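Local atomic coordinates of carbohydrate binding family 6 (Clostridium thermocellum, PDB entry 5A8C), a protein that removes terminal alpha-L-arabinofuranosyl residues by hydrolysis, as a family 43 glycoside hydrolase built on a five-bladed beta-propeller. Residues I124-S129 / D138-P143; K112-Y117 / D193-V198; G276-V281 / D304-N309; Q250-I255 / D311-Q316. All blocks are in the same frame, centred on the assembly; numbering follows the deposited sequence. Where two conformers were deposited one is given.

Interaction 1: residues I124-S129 / D138-P143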
loop_
_atom_site.group_PDB
_atom_site.type_symbol
_atom_site.label_atom_id
_atom_site.label_comp_id
_atom_site.label_asym_id
_atom_site.label_seq_id
_atom_site.Cartn_x
_atom_site.Cartn_y
_atom_site.Cartn_z
ATOM N N ILE A 124 -12.952 1.545 -5.338
ATOM C CA ILE A 124 -11.527 1.806 -5.550
ATOM C C ILE A 124 -11.382 2.614 -6.842
ATOM O O ILE A 124 -11.961 2.254 -7.867
ATOM C CB ILE A 124 -10.746 0.490 -5.622
ATOM C CG1 ILE A 124 -10.758 -0.196 -4.258
ATOM C CG2 ILE A 124 -9.314 0.720 -6.114
ATOM C CD1 ILE A 124 -10.257 -1.611 -4.257
ATOM N N GLY A 125 -10.612 3.703 -6.748
ATOM C CA GLY A 125 -10.356 4.563 -7.877
ATOM C C GLY A 125 -8.955 4.462 -8.452
ATOM O O GLY A 125 -8.072 3.807 -7.887
ATOM N N VAL A 126 -8.797 5.138 -9.576
ATOM C CA VAL A 126 -7.488 5.325 -10.214
ATOM C C VAL A 126 -7.338 6.772 -10.607
ATOM O O VAL A 126 -8.217 7.384 -11.198
ATOM C CB VAL A 126 -7.313 4.420 -11.445
ATOM C CG1 VAL A 126 -8.404 4.650 -12.504
ATOM C CG2 VAL A 126 -5.915 4.602 -12.047
ATOM N N ALA A 127 -6.190 7.356 -10.251
ATOM C CA ALA A 127 -5.834 8.707 -10.681
ATOM C C ALA A 127 -4.541 8.649 -11.470
ATOM O O ALA A 127 -3.695 7.774 -11.258
ATOM C CB ALA A 127 -5.707 9.617 -9.474
ATOM N N VAL A 128 -4.399 9.562 -12.435
ATOM C CA VAL A 128 -3.339 9.478 -13.423
ATOM C C VAL A 128 -2.605 10.813 -13.473
ATOM O O VAL A 128 -3.209 11.874 -13.376
ATOM C CB VAL A 128 -3.939 9.136 -14.824
ATOM C CG1 VAL A 128 -2.859 8.906 -15.867
ATOM C CG2 VAL A 128 -4.854 7.911 -14.737
ATOM N N SER A 129 -1.307 10.726 -13.752
ATOM C CA SER A 129 -0.493 11.917 -14.035
ATOM C C SER A 129 0.638 11.538 -14.948
ATOM O O SER A 129 1.140 10.435 -14.925
ATOM C CB SER A 129 0.095 12.493 -12.743
ATOM O OG SER A 129 0.779 13.737 -13.008
ATOM N N ASP A 138 -8.427 11.604 -11.427
ATOM C CA ASP A 138 -9.175 10.385 -11.752
ATOM C C ASP A 138 -10.047 10.664 -12.963
ATOM O O ASP A 138 -10.879 11.564 -12.922
ATOM C CB ASP A 138 -9.981 9.932 -10.525
ATOM C CG ASP A 138 -10.823 8.694 -10.752
ATOM O OD1 ASP A 138 -11.164 8.384 -11.890
ATOM O OD2 ASP A 138 -11.059 7.982 -9.714
ATOM N N PRO A 139 -9.807 9.955 -14.075
ATOM C CA PRO A 139 -10.544 10.248 -15.333
ATOM C C PRO A 139 -11.932 9.664 -15.394
ATOM O O PRO A 139 -12.637 9.948 -16.363
ATOM C CB PRO A 139 -9.658 9.596 -16.376
ATOM C CG PRO A 139 -9.104 8.367 -15.662
ATOM C CD PRO A 139 -8.861 8.834 -14.228
ATOM N N LEU A 140 -12.331 8.875 -14.404
ATOM C CA LEU A 140 -13.525 8.043 -14.538
ATOM C C LEU A 140 -14.725 8.681 -13.831
ATOM O O LEU A 140 -14.587 9.404 -12.839
ATOM C CB LEU A 140 -13.275 6.668 -13.907
ATOM C CG LEU A 140 -12.146 5.866 -14.526
ATOM C CD1 LEU A 140 -12.052 4.499 -13.860
ATOM C CD2 LEU A 140 -12.180 5.749 -16.024
ATOM N N PRO A 141 -15.929 8.356 -14.286
ATOM C CA PRO A 141 -17.129 8.875 -13.630
ATOM C C PRO A 141 -17.471 8.168 -12.328
ATOM O O PRO A 141 -18.320 8.657 -11.575
ATOM C CB PRO A 141 -18.220 8.664 -14.684
ATOM C CG PRO A 141 -17.742 7.491 -15.477
ATOM C CD PRO A 141 -16.255 7.645 -15.544
ATOM N N GLY A 142 -16.878 7.009 -12.086
ATOM C CA GLY A 142 -17.121 6.233 -10.899
ATOM C C GLY A 142 -15.927 5.360 -10.610
ATOM O O GLY A 142 -14.888 5.450 -11.271
ATOM N N PRO A 143 -16.057 4.507 -9.598
ATOM C CA PRO A 143 -14.922 3.640 -9.222
ATOM C C PRO A 143 -14.500 2.718 -10.343
ATOM O O PRO A 143 -15.336 2.177 -11.084
ATOM C CB PRO A 143 -15.429 2.901 -8.008
ATOM C CG PRO A 143 -16.864 3.116 -7.940
ATOM C CD PRO A 143 -17.219 4.327 -8.708
HETATM O O HOH W 1 -12.058 5.427 -10.484
#
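Ile124 turns its carbonyl toward Pro143, with Ile124 O 3.5 Å from Pro143 CB. Its CB is directed away from the loop, and the side chain packs on Met175 and Phe177 of strand 173-178. At Gly125 the Asp138 carboxylate comes close, with OD2 near the Gly125 CA. Val126 holds the middle. Val126 O lies 3.0 Å from Asp138 CG and slightly farther from CB, OD1 and OD2 of that residue. The approach is set by Asp138 CG standing anti to its backbone N (chi1 179°). Val126 O also takes a CA-H...O contact from Asp138 CA at 3.2 Å. On the side-chain side, Val126 CG1 meets Leu140 CD1 at 3.9 Å. At Ala127 the CB lies near the Asp138 backbone. Val128 CG2 then crosses Pro139 at about a right angle and touches Pro139 CD at 4.1 Å. Strand 124-129 is an edge strand of a three-stranded antiparallel sheet, one propeller blade, and 138-143 is part of the loop that runs beside it. Lys137 and Val145 make backbone bonds to Val128 and Ile124. The carboxylate is well satisfied. Asp138 OD1 accepts from Leu140 N at 2.8 Å (163° at the hydrogen), an Asx turn. Asp138 OD2 is bonded by Tyr117 OH, Trp97 NE1 and water 1. The same water donates to Gly142 O and accepts only weakly from Val126 N. Val126 O and the carboxylate oxygens are all acceptors, so residues 124-129 and 138-143 themselves meet by packing, a CA-H...O contact and water. The several donors on Asp138 probably offset the repulsion and would stabilise its negative charge.

Interaction 2: residues K112-Y117 / D193-V198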
loop_
_atom_site.group_PDB
_atom_site.type_symbol
_atom_site.label_atom_id
_atom_site.label_comp_id
_atom_site.label_asym_id
_atom_site.label_seq_id
_atom_site.Cartn_x
_atom_site.Cartn_y
_atom_site.Cartn_z
ATOM N N LYS A 112 3.515 6.978 -17.716
ATOM C CA LYS A 112 2.535 7.674 -16.888
ATOM C C LYS A 112 2.548 7.028 -15.513
ATOM O O LYS A 112 3.093 5.936 -15.301
ATOM C CB LYS A 112 1.117 7.616 -17.492
ATOM C CG LYS A 112 1.013 8.371 -18.807
ATOM C CD LYS A 112 -0.374 8.280 -19.467
ATOM C CE LYS A 112 -0.228 8.588 -20.952
ATOM N NZ LYS A 112 0.536 7.514 -21.632
ATOM N N PHE A 113 1.918 7.710 -14.570
ATOM C CA PHE A 113 1.823 7.276 -13.199
ATOM C C PHE A 113 0.352 7.045 -12.854
ATOM O O PHE A 113 -0.490 7.910 -13.093
ATOM C CB PHE A 113 2.415 8.336 -12.259
ATOM C CG PHE A 113 3.896 8.549 -12.513
ATOM C CD1 PHE A 113 4.293 9.395 -13.529
ATOM C CD2 PHE A 113 4.818 7.817 -11.832
ATOM C CE1 PHE A 113 5.643 9.529 -13.858
ATOM C CE2 PHE A 113 6.189 7.958 -12.141
ATOM C CZ PHE A 113 6.563 8.810 -13.180
ATOM N N TYR A 114 0.092 5.852 -12.316
ATOM C CA TYR A 114 -1.255 5.423 -11.965
ATOM C C TYR A 114 -1.294 5.203 -10.471
ATOM O O TYR A 114 -0.498 4.415 -9.925
ATOM C CB TYR A 114 -1.612 4.103 -12.704
ATOM C CG TYR A 114 -1.571 4.303 -14.182
ATOM C CD1 TYR A 114 -2.693 4.787 -14.863
ATOM C CD2 TYR A 114 -0.425 4.044 -14.932
ATOM C CE1 TYR A 114 -2.645 5.052 -16.211
ATOM C CE2 TYR A 114 -0.385 4.292 -16.291
ATOM C CZ TYR A 114 -1.514 4.759 -16.936
ATOM O OH TYR A 114 -1.431 4.947 -18.295
ATOM N N LEU A 115 -2.163 5.946 -9.800
ATOM C CA LEU A 115 -2.285 5.988 -8.356
ATOM C C LEU A 115 -3.675 5.481 -7.992
ATOM O O LEU A 115 -4.656 6.167 -8.203
ATOM C CB LEU A 115 -2.068 7.436 -7.915
ATOM C CG LEU A 115 -2.019 7.711 -6.433
ATOM C CD1 LEU A 115 -0.774 7.077 -5.796
ATOM C CD2 LEU A 115 -1.960 9.236 -6.184
ATOM N N TYR A 116 -3.723 4.274 -7.470
ATOM C CA TYR A 116 -5.001 3.643 -7.094
ATOM C C TYR A 116 -5.276 3.938 -5.642
ATOM O O TYR A 116 -4.322 4.081 -4.850
ATOM C CB TYR A 116 -4.935 2.116 -7.355
ATOM C CG TYR A 116 -4.614 1.821 -8.777
ATOM C CD1 TYR A 116 -3.308 1.723 -9.225
ATOM C CD2 TYR A 116 -5.646 1.621 -9.706
ATOM C CE1 TYR A 116 -2.999 1.513 -10.564
ATOM C CE2 TYR A 116 -5.344 1.384 -11.037
ATOM C CZ TYR A 116 -4.050 1.335 -11.469
ATOM O OH TYR A 116 -3.719 1.148 -12.776
ATOM N N TYR A 117 -6.536 4.050 -5.257
ATOM C CA TYR A 117 -6.866 4.484 -3.908
ATOM C C TYR A 117 -8.213 3.956 -3.520
ATOM O O TYR A 117 -9.095 3.684 -4.345
ATOM C CB TYR A 117 -6.875 6.036 -3.836
ATOM C CG TYR A 117 -7.892 6.698 -4.738
ATOM C CD1 TYR A 117 -7.609 6.967 -6.073
ATOM C CD2 TYR A 117 -9.133 7.089 -4.244
ATOM C CE1 TYR A 117 -8.564 7.557 -6.907
ATOM C CE2 TYR A 117 -10.073 7.686 -5.064
ATOM C CZ TYR A 117 -9.807 7.930 -6.397
ATOM O OH TYR A 117 -10.755 8.577 -7.144
ATOM N N ASP A 193 -4.260 -0.015 -20.516
ATOM C CA ASP A 193 -4.409 1.413 -20.233
ATOM C C ASP A 193 -4.500 1.716 -18.761
ATOM O O ASP A 193 -4.505 2.912 -18.403
ATOM C CB ASP A 193 -5.590 2.006 -20.994
ATOM C CG ASP A 193 -7.004 1.513 -20.565
ATOM O OD1 ASP A 193 -7.170 0.924 -19.477
ATOM O OD2 ASP A 193 -7.965 1.838 -21.326
ATOM N N MET A 194 -4.568 0.715 -17.892
ATOM C CA MET A 194 -4.485 0.839 -16.460
ATOM C C MET A 194 -5.656 1.554 -15.802
ATOM O O MET A 194 -5.686 1.748 -14.583
ATOM C CB MET A 194 -3.164 1.464 -16.033
ATOM C CG MET A 194 -1.980 0.628 -16.459
ATOM S SD MET A 194 -1.924 -1.019 -15.690
ATOM C CE MET A 194 -1.109 -0.618 -14.135
ATOM N N ILE A 195 -6.715 1.838 -16.587
ATOM C CA ILE A 195 -7.894 2.588 -16.115
ATOM C C ILE A 195 -9.181 1.847 -16.448
ATOM O O ILE A 195 -10.251 2.443 -16.421
ATOM C CB ILE A 195 -7.900 4.041 -16.648
ATOM C CG1 ILE A 195 -7.983 4.072 -18.184
ATOM C CG2 ILE A 195 -6.708 4.804 -16.127
ATOM C CD1 ILE A 195 -8.328 5.440 -18.703
ATOM N N SER A 196 -9.072 0.524 -16.682
ATOM C CA SER A 196 -10.177 -0.335 -17.015
ATOM C C SER A 196 -9.885 -1.696 -16.454
ATOM O O SER A 196 -8.716 -2.051 -16.251
ATOM C CB SER A 196 -10.307 -0.391 -18.536
ATOM O OG SER A 196 -9.142 -0.906 -19.166
ATOM N N THR A 197 -10.944 -2.470 -16.224
ATOM C CA THR A 197 -10.813 -3.853 -15.848
ATOM C C THR A 197 -11.086 -4.759 -17.046
ATOM O O THR A 197 -11.736 -4.343 -17.986
ATOM C CB THR A 197 -11.737 -4.193 -14.671
ATOM O OG1 THR A 197 -13.081 -3.942 -15.029
ATOM C CG2 THR A 197 -11.426 -3.405 -13.409
ATOM N N VAL A 198 -10.574 -5.978 -16.960
ATOM C CA VAL A 198 -10.801 -6.970 -17.970
ATOM C C VAL A 198 -11.318 -8.219 -17.246
ATOM O O VAL A 198 -10.660 -8.731 -16.353
ATOM C CB VAL A 198 -9.494 -7.335 -18.730
ATOM C CG1 VAL A 198 -9.761 -8.461 -19.744
ATOM C CG2 VAL A 198 -8.945 -6.124 -19.431
HETATM O O HOH W 2 -3.970 5.484 -19.206
#
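Tyr114 and Tyr116 both carry CG anti to the carbonyl carbon, with chi1 -61° at Tyr114, and both rings extend to Met194. Met194 CB sits squarely over one face of Tyr114, 3.5 Å from the ring centroid, a CH-pi contact. Ile195 CG2 adds a looser touch, 4.1 Å from Tyr114 CE1. Tyr116 comes in by its hydroxyl: Tyr116 OH donates to Met194 O at 2.7 Å. The donor lies in the carbonyl plane, on a lone pair, with a C=O...O angle of 127°. The Met194 chain is bent at chi2, and the bend at chi3 brings Met194 CE to 3.4 Å from the same Tyr116 OH. Water 2 joins Tyr114 OH, at 2.8 Å, to Asp193 O, and Asn110 also bonds that hydroxyl. The turn is held by Asp193 OD1, which Ser196 OG (2.7 Å) and Ile195 N reach from opposite faces of the carboxylate plane. The bond from Ile195 N makes an Asx turn. Strand 112-118 is the middle strand of its sheet, while 193-198 follows strand 185-190 of the next sheet. The contact joins two successive sheets, consistent with a blade-to-blade interface of the five-fold beta-propeller.

Interaction 3: residues G276-V281 / D304-N309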
loop_
_atom_site.group_PDB
_atom_site.type_symbol
_atom_site.label_atom_id
_atom_site.label_comp_id
_atom_site.label_asym_id
_atom_site.label_seq_id
_atom_site.Cartn_x
_atom_site.Cartn_y
_atom_site.Cartn_z
ATOM N N GLY A 276 19.429 -1.924 -6.523
ATOM C CA GLY A 276 19.934 -3.247 -6.267
ATOM C C GLY A 276 19.722 -3.792 -4.872
ATOM O O GLY A 276 20.157 -4.910 -4.602
ATOM N N ASN A 277 19.082 -3.028 -3.984
ATOM C CA ASN A 277 18.727 -3.470 -2.647
ATOM C C ASN A 277 17.195 -3.445 -2.516
ATOM O O ASN A 277 16.525 -2.782 -3.272
ATOM C CB ASN A 277 19.342 -2.548 -1.612
ATOM C CG ASN A 277 20.842 -2.567 -1.648
ATOM O OD1 ASN A 277 21.497 -1.544 -1.955
ATOM N ND2 ASN A 277 21.404 -3.706 -1.445
ATOM N N TRP A 278 16.705 -4.198 -1.545
ATOM C CA TRP A 278 15.271 -4.257 -1.290
ATOM C C TRP A 278 14.942 -3.573 0.015
ATOM O O TRP A 278 15.719 -3.589 0.965
ATOM C CB TRP A 278 14.800 -5.712 -1.256
ATOM C CG TRP A 278 14.881 -6.364 -2.593
ATOM C CD1 TRP A 278 15.969 -6.877 -3.209
ATOM C CD2 TRP A 278 13.807 -6.505 -3.524
ATOM N NE1 TRP A 278 15.655 -7.357 -4.459
ATOM C CE2 TRP A 278 14.325 -7.143 -4.675
ATOM C CE3 TRP A 278 12.434 -6.172 -3.497
ATOM C CZ2 TRP A 278 13.513 -7.466 -5.757
ATOM C CZ3 TRP A 278 11.635 -6.503 -4.576
ATOM C CH2 TRP A 278 12.184 -7.124 -5.715
ATOM N N TYR A 279 13.767 -2.963 0.056
ATOM C CA TYR A 279 13.277 -2.243 1.211
ATOM C C TYR A 279 11.817 -2.556 1.471
ATOM O O TYR A 279 11.036 -2.788 0.543
ATOM C CB TYR A 279 13.403 -0.720 0.994
ATOM C CG TYR A 279 14.832 -0.302 0.759
ATOM C CD1 TYR A 279 15.679 -0.020 1.815
ATOM C CD2 TYR A 279 15.366 -0.286 -0.515
ATOM C CE1 TYR A 279 17.027 0.243 1.596
ATOM C CE2 TYR A 279 16.690 -0.016 -0.736
ATOM C CZ TYR A 279 17.532 0.248 0.311
ATOM O OH TYR A 279 18.854 0.502 0.109
ATOM N N VAL A 280 11.460 -2.545 2.742
ATOM C CA VAL A 280 10.046 -2.464 3.162
ATOM C C VAL A 280 9.798 -1.050 3.663
ATOM O O VAL A 280 10.519 -0.547 4.544
ATOM C CB VAL A 280 9.699 -3.504 4.224
ATOM C CG1 VAL A 280 8.266 -3.424 4.639
ATOM C CG2 VAL A 280 9.939 -4.905 3.708
ATOM N N VAL A 281 8.798 -0.391 3.080
ATOM C CA VAL A 281 8.272 0.857 3.591
ATOM C C VAL A 281 7.028 0.513 4.396
ATOM O O VAL A 281 6.256 -0.365 4.016
ATOM C CB VAL A 281 8.006 1.869 2.470
ATOM C CG1 VAL A 281 9.314 2.394 1.869
ATOM C CG2 VAL A 281 7.063 1.442 1.422
ATOM N N ASP A 304 12.960 0.313 6.047
ATOM C CA ASP A 304 14.041 -0.552 6.462
ATOM C C ASP A 304 14.450 -1.476 5.340
ATOM O O ASP A 304 13.640 -1.762 4.452
ATOM C CB ASP A 304 13.737 -1.310 7.770
ATOM C CG ASP A 304 14.097 -0.454 9.022
ATOM O OD1 ASP A 304 15.299 -0.093 9.146
ATOM O OD2 ASP A 304 13.196 -0.151 9.840
ATOM N N GLN A 305 15.660 -1.949 5.381
ATOM C CA GLN A 305 16.126 -2.914 4.397
ATOM C C GLN A 305 15.505 -4.301 4.577
ATOM O O GLN A 305 15.224 -4.742 5.704
ATOM C CB GLN A 305 17.663 -3.004 4.412
ATOM C CG GLN A 305 18.238 -3.606 3.123
ATOM C CD GLN A 305 19.734 -3.366 2.893
ATOM O OE1 GLN A 305 20.424 -2.717 3.659
ATOM N NE2 GLN A 305 20.226 -3.893 1.792
ATOM N N MET A 306 15.334 -4.995 3.453
ATOM C CA MET A 306 14.768 -6.344 3.412
ATOM C C MET A 306 15.792 -7.230 2.694
ATOM O O MET A 306 16.377 -6.801 1.692
ATOM C CB MET A 306 13.449 -6.303 2.644
ATOM C CG MET A 306 12.615 -7.583 2.743
ATOM S SD MET A 306 11.263 -7.646 1.573
ATOM C CE MET A 306 12.078 -8.369 0.168
ATOM N N PHE A 307 15.887 -8.481 3.126
ATOM C CA PHE A 307 16.789 -9.439 2.544
ATOM C C PHE A 307 16.046 -10.724 2.223
ATOM O O PHE A 307 15.124 -11.118 2.941
ATOM C CB PHE A 307 17.925 -9.757 3.554
ATOM C CG PHE A 307 18.674 -8.547 4.007
ATOM C CD1 PHE A 307 19.619 -7.980 3.194
ATOM C CD2 PHE A 307 18.369 -7.906 5.179
ATOM C CE1 PHE A 307 20.321 -6.844 3.588
ATOM C CE2 PHE A 307 19.044 -6.769 5.583
ATOM C CZ PHE A 307 19.991 -6.251 4.787
ATOM N N TYR A 308 16.527 -11.392 1.182
ATOM C CA TYR A 308 16.042 -12.741 0.815
ATOM C C TYR A 308 16.997 -13.825 1.339
ATOM O O TYR A 308 18.206 -13.629 1.332
ATOM C CB TYR A 308 15.922 -12.920 -0.697
ATOM C CG TYR A 308 14.880 -12.055 -1.311
ATOM C CD1 TYR A 308 13.556 -12.469 -1.378
ATOM C CD2 TYR A 308 15.185 -10.830 -1.875
ATOM C CE1 TYR A 308 12.579 -11.670 -1.977
ATOM C CE2 TYR A 308 14.246 -10.033 -2.481
ATOM C CZ TYR A 308 12.938 -10.477 -2.525
ATOM O OH TYR A 308 11.956 -9.692 -3.142
ATOM N N ASN A 309 16.437 -14.936 1.762
ATOM C CA ASN A 309 17.189 -16.153 1.999
ATOM C C ASN A 309 17.519 -16.803 0.670
ATOM O O ASN A 309 16.906 -16.492 -0.362
ATOM C CB ASN A 309 16.367 -17.107 2.872
ATOM C CG ASN A 309 16.104 -16.557 4.254
ATOM O OD1 ASN A 309 17.032 -16.102 4.892
ATOM N ND2 ASN A 309 14.869 -16.612 4.727
HETATM O O HOH W 3 18.417 -5.641 0.260
#
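Tyr308 drives the edge of its ring into the face of Trp278, a T-shaped pair with planes at 89°. Tyr308 CE2 meets the five-membered ring, 3.6 Å from Trp278 CE2. Tyr308 OH lies over the middle of the six-membered ring, 3.5 Å from Trp278 CZ3. That hydroxyl is bonded to His216, and Tyr218 also stacks on Tyr308. Beside the indole, Met306 fills the hollow between Trp278 and Val280. Its CG is anti to the backbone N (chi1 -169°). Met306 SD touches Val280 CG2 at 3.7 Å, and the bend at chi3 turns Met306 CE toward Trp278 CB, 4.1 Å away. Gln305 starts away from strand 277-281, but its amide returns to Asn277. Gln305 CG lies 3.3 Å from Trp278 O, and the extended chain beyond it carries the amide across. Tyr279, opposite Gln305 in a non-hydrogen-bonded pair, diverges from it. These strands are neighbours in the three-stranded antiparallel sheet of one propeller blade, and the short segments run at 127° to each other. Val280 and Asp304 form a hydrogen-bonded pair: Val280 N to Asp304 O is 2.9 Å and Asp304 N to Val280 O is 3.0 Å. Met306 N also bonds Trp278 O. The amide nitrogens of Gln305 and Asn277 are both donors, so they do not pair. Water 3 instead accepts from Gln305 NE2 and Trp278 N and donates to Met306 O, which satisfies three polar groups where the strands part.

Interaction 4: residues Q250-I255 / D311-Q316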
loop_
_atom_site.group_PDB
_atom_site.type_symbol
_atom_site.label_atom_id
_atom_site.label_comp_id
_atom_site.label_asym_id
_atom_site.label_seq_id
_atom_site.Cartn_x
_atom_site.Cartn_y
_atom_site.Cartn_z
ATOM N N GLN A 250 1.312 -20.613 -1.012
ATOM C CA GLN A 250 1.536 -21.284 0.265
ATOM C C GLN A 250 2.137 -20.276 1.224
ATOM O O GLN A 250 3.073 -19.512 0.912
ATOM C CB GLN A 250 2.504 -22.462 0.095
ATOM C CG GLN A 250 1.875 -23.580 -0.761
ATOM C CD GLN A 250 0.719 -24.324 -0.097
ATOM O OE1 GLN A 250 0.542 -24.296 1.120
ATOM N NE2 GLN A 250 -0.060 -24.990 -0.896
ATOM N N TYR A 251 1.642 -20.283 2.457
ATOM C CA TYR A 251 2.098 -19.360 3.534
ATOM C C TYR A 251 3.532 -19.643 3.875
ATOM O O TYR A 251 3.958 -20.803 4.032
ATOM C CB TYR A 251 1.200 -19.596 4.760
ATOM C CG TYR A 251 1.598 -18.753 5.929
ATOM C CD1 TYR A 251 1.180 -17.453 6.045
ATOM C CD2 TYR A 251 2.453 -19.268 6.911
ATOM C CE1 TYR A 251 1.579 -16.672 7.119
ATOM C CE2 TYR A 251 2.862 -18.512 8.000
ATOM C CZ TYR A 251 2.433 -17.213 8.094
ATOM O OH TYR A 251 2.867 -16.451 9.155
ATOM N N LYS A 252 4.311 -18.559 4.076
ATOM C CA LYS A 252 5.731 -18.642 4.358
ATOM C C LYS A 252 6.193 -17.953 5.640
ATOM O O LYS A 252 7.299 -18.259 6.082
ATOM C CB LYS A 252 6.538 -18.123 3.203
ATOM C CG LYS A 252 6.347 -18.871 1.906
ATOM C CD LYS A 252 6.796 -20.310 1.948
ATOM C CE LYS A 252 6.578 -20.995 0.614
ATOM N NZ LYS A 252 6.895 -22.438 0.658
ATOM N N GLY A 253 5.388 -17.103 6.245
ATOM C CA GLY A 253 5.771 -16.478 7.515
ATOM C C GLY A 253 5.576 -15.009 7.558
ATOM O O GLY A 253 4.772 -14.407 6.842
ATOM N N VAL A 254 6.353 -14.375 8.443
ATOM C CA VAL A 254 6.281 -12.958 8.786
ATOM C C VAL A 254 7.417 -12.186 8.138
ATOM O O VAL A 254 8.582 -12.528 8.283
ATOM C CB VAL A 254 6.339 -12.789 10.333
ATOM C CG1 VAL A 254 6.448 -11.326 10.706
ATOM C CG2 VAL A 254 5.108 -13.427 10.983
ATOM N N ILE A 255 7.056 -11.123 7.438
ATOM C CA ILE A 255 8.008 -10.135 6.934
ATOM C C ILE A 255 8.314 -9.059 7.952
ATOM O O ILE A 255 9.471 -8.687 8.156
ATOM C CB ILE A 255 7.501 -9.490 5.640
ATOM C CG1 ILE A 255 7.348 -10.549 4.546
ATOM C CG2 ILE A 255 8.447 -8.356 5.221
ATOM C CD1 ILE A 255 6.784 -10.033 3.249
ATOM N N ASP A 311 16.727 -19.685 -0.400
ATOM C CA ASP A 311 15.589 -20.431 -0.978
ATOM C C ASP A 311 14.478 -19.487 -1.510
ATOM O O ASP A 311 13.406 -19.950 -1.922
ATOM C CB ASP A 311 15.017 -21.439 0.033
ATOM C CG ASP A 311 14.351 -20.806 1.235
ATOM O OD1 ASP A 311 14.322 -19.565 1.322
ATOM O OD2 ASP A 311 13.928 -21.561 2.146
ATOM N N GLY A 312 14.700 -18.170 -1.462
ATOM C CA GLY A 312 13.747 -17.202 -1.942
ATOM C C GLY A 312 12.773 -16.696 -0.917
ATOM O O GLY A 312 12.026 -15.755 -1.202
ATOM N N THR A 313 12.709 -17.330 0.253
ATOM C CA THR A 313 11.910 -16.775 1.328
ATOM C C THR A 313 12.547 -15.444 1.750
ATOM O O THR A 313 13.701 -15.114 1.433
ATOM C CB THR A 313 11.768 -17.739 2.495
ATOM O OG1 THR A 313 13.039 -18.103 3.010
ATOM C CG2 THR A 313 11.013 -18.990 2.038
ATOM N N ILE A 314 11.734 -14.655 2.445
ATOM C CA ILE A 314 12.127 -13.328 2.928
ATOM C C ILE A 314 12.499 -13.420 4.400
ATOM O O ILE A 314 11.725 -13.932 5.215
ATOM C CB ILE A 314 10.995 -12.309 2.692
ATOM C CG1 ILE A 314 10.746 -12.161 1.204
ATOM C CG2 ILE A 314 11.350 -10.980 3.348
ATOM C CD1 ILE A 314 9.517 -11.360 0.860
ATOM N N LYS A 315 13.680 -12.904 4.752
ATOM C CA LYS A 315 14.052 -12.825 6.178
ATOM C C LYS A 315 13.209 -11.789 6.862
ATOM O O LYS A 315 12.898 -10.750 6.321
ATOM C CB LYS A 315 15.488 -12.379 6.416
ATOM C CG LYS A 315 16.506 -13.365 5.944
ATOM C CD LYS A 315 17.921 -12.923 6.308
ATOM C CE LYS A 315 18.905 -13.037 5.130
ATOM N NZ LYS A 315 20.187 -12.250 5.211
ATOM N N GLN A 316 12.839 -12.085 8.082
ATOM C CA GLN A 316 12.072 -11.110 8.828
ATOM C C GLN A 316 12.874 -9.791 8.966
ATOM O O GLN A 316 14.042 -9.791 9.339
ATOM C CB GLN A 316 11.702 -11.651 10.192
ATOM C CG GLN A 316 10.791 -10.708 10.961
ATOM C CD GLN A 316 10.215 -11.385 12.125
ATOM O OE1 GLN A 316 9.733 -12.546 12.073
ATOM N NE2 GLN A 316 10.258 -10.689 13.213
HETATM O O HOH W 4 10.106 -14.544 7.291
#
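The carboxamide of Gln316 lies alongside Val254, the two side chains pointing the same way, with Gln316 OE1 3.8 Å from Val254 CG1. Gln316 CG stands anti to the backbone N (chi1 -175°), near the carbonyls of Val254 and Ile255. A second flat group, the Tyr251 ring, has Gly253 N 3.4 Å above one face, offset toward the rim. The ring hydroxyl is bonded to Glu238. Next to Gln316 the chains are joined through water 4, which donates to Val254 O and to Ile314 O, each at 2.7 Å. Strand 250-256 is an edge strand of a four-stranded antiparallel propeller blade. It carries a classic beta bulge, Lys252 and Gly253 together opposing Tyr239. The loop after strand 300-306 crosses from the following blade and packs beside it. Tyr239 OH bonds Ile314 N, and Ile255 pairs by backbone with Val317. Ile255 and Ile314 cross at a slant and touch by their CD1 atoms at 3.9 Å, a buried apolar contact. Towards the other end, Lys252 CD brushes Thr313 CG2 at 4.4 Å. Thr313 is positioned by Asp311: Asp311 OD1 accepts from Thr313 N at 3.0 Å, an Asx turn, and from Thr313 OG1 at 2.6 Å on its syn lone pair.

The four contacts form two pairs on the propeller. Interactions 1 and 2 have centres about 8 Å apart and share one sheet, where strands 112-118 and 124-129 are neighbours. Tyr117 OH reaches Asp138 from one to the other. Along the chain, interaction 1 is nested inside the loop closed by interaction 2. Interactions 3 and 4 come later, with centres about 12 Å apart. Interaction 3 is nested inside the loop closed by interaction 4, and the two meet through Phe307 with Lys315 and through Ile314. The centres of interactions 1 and 4 lie about 34 Å apart, across the chain's centre. Interaction 1 joins an edge strand to the loop after it, and interaction 3 joins two strands of one sheet. Interactions 2 and 4 tie successive blades together.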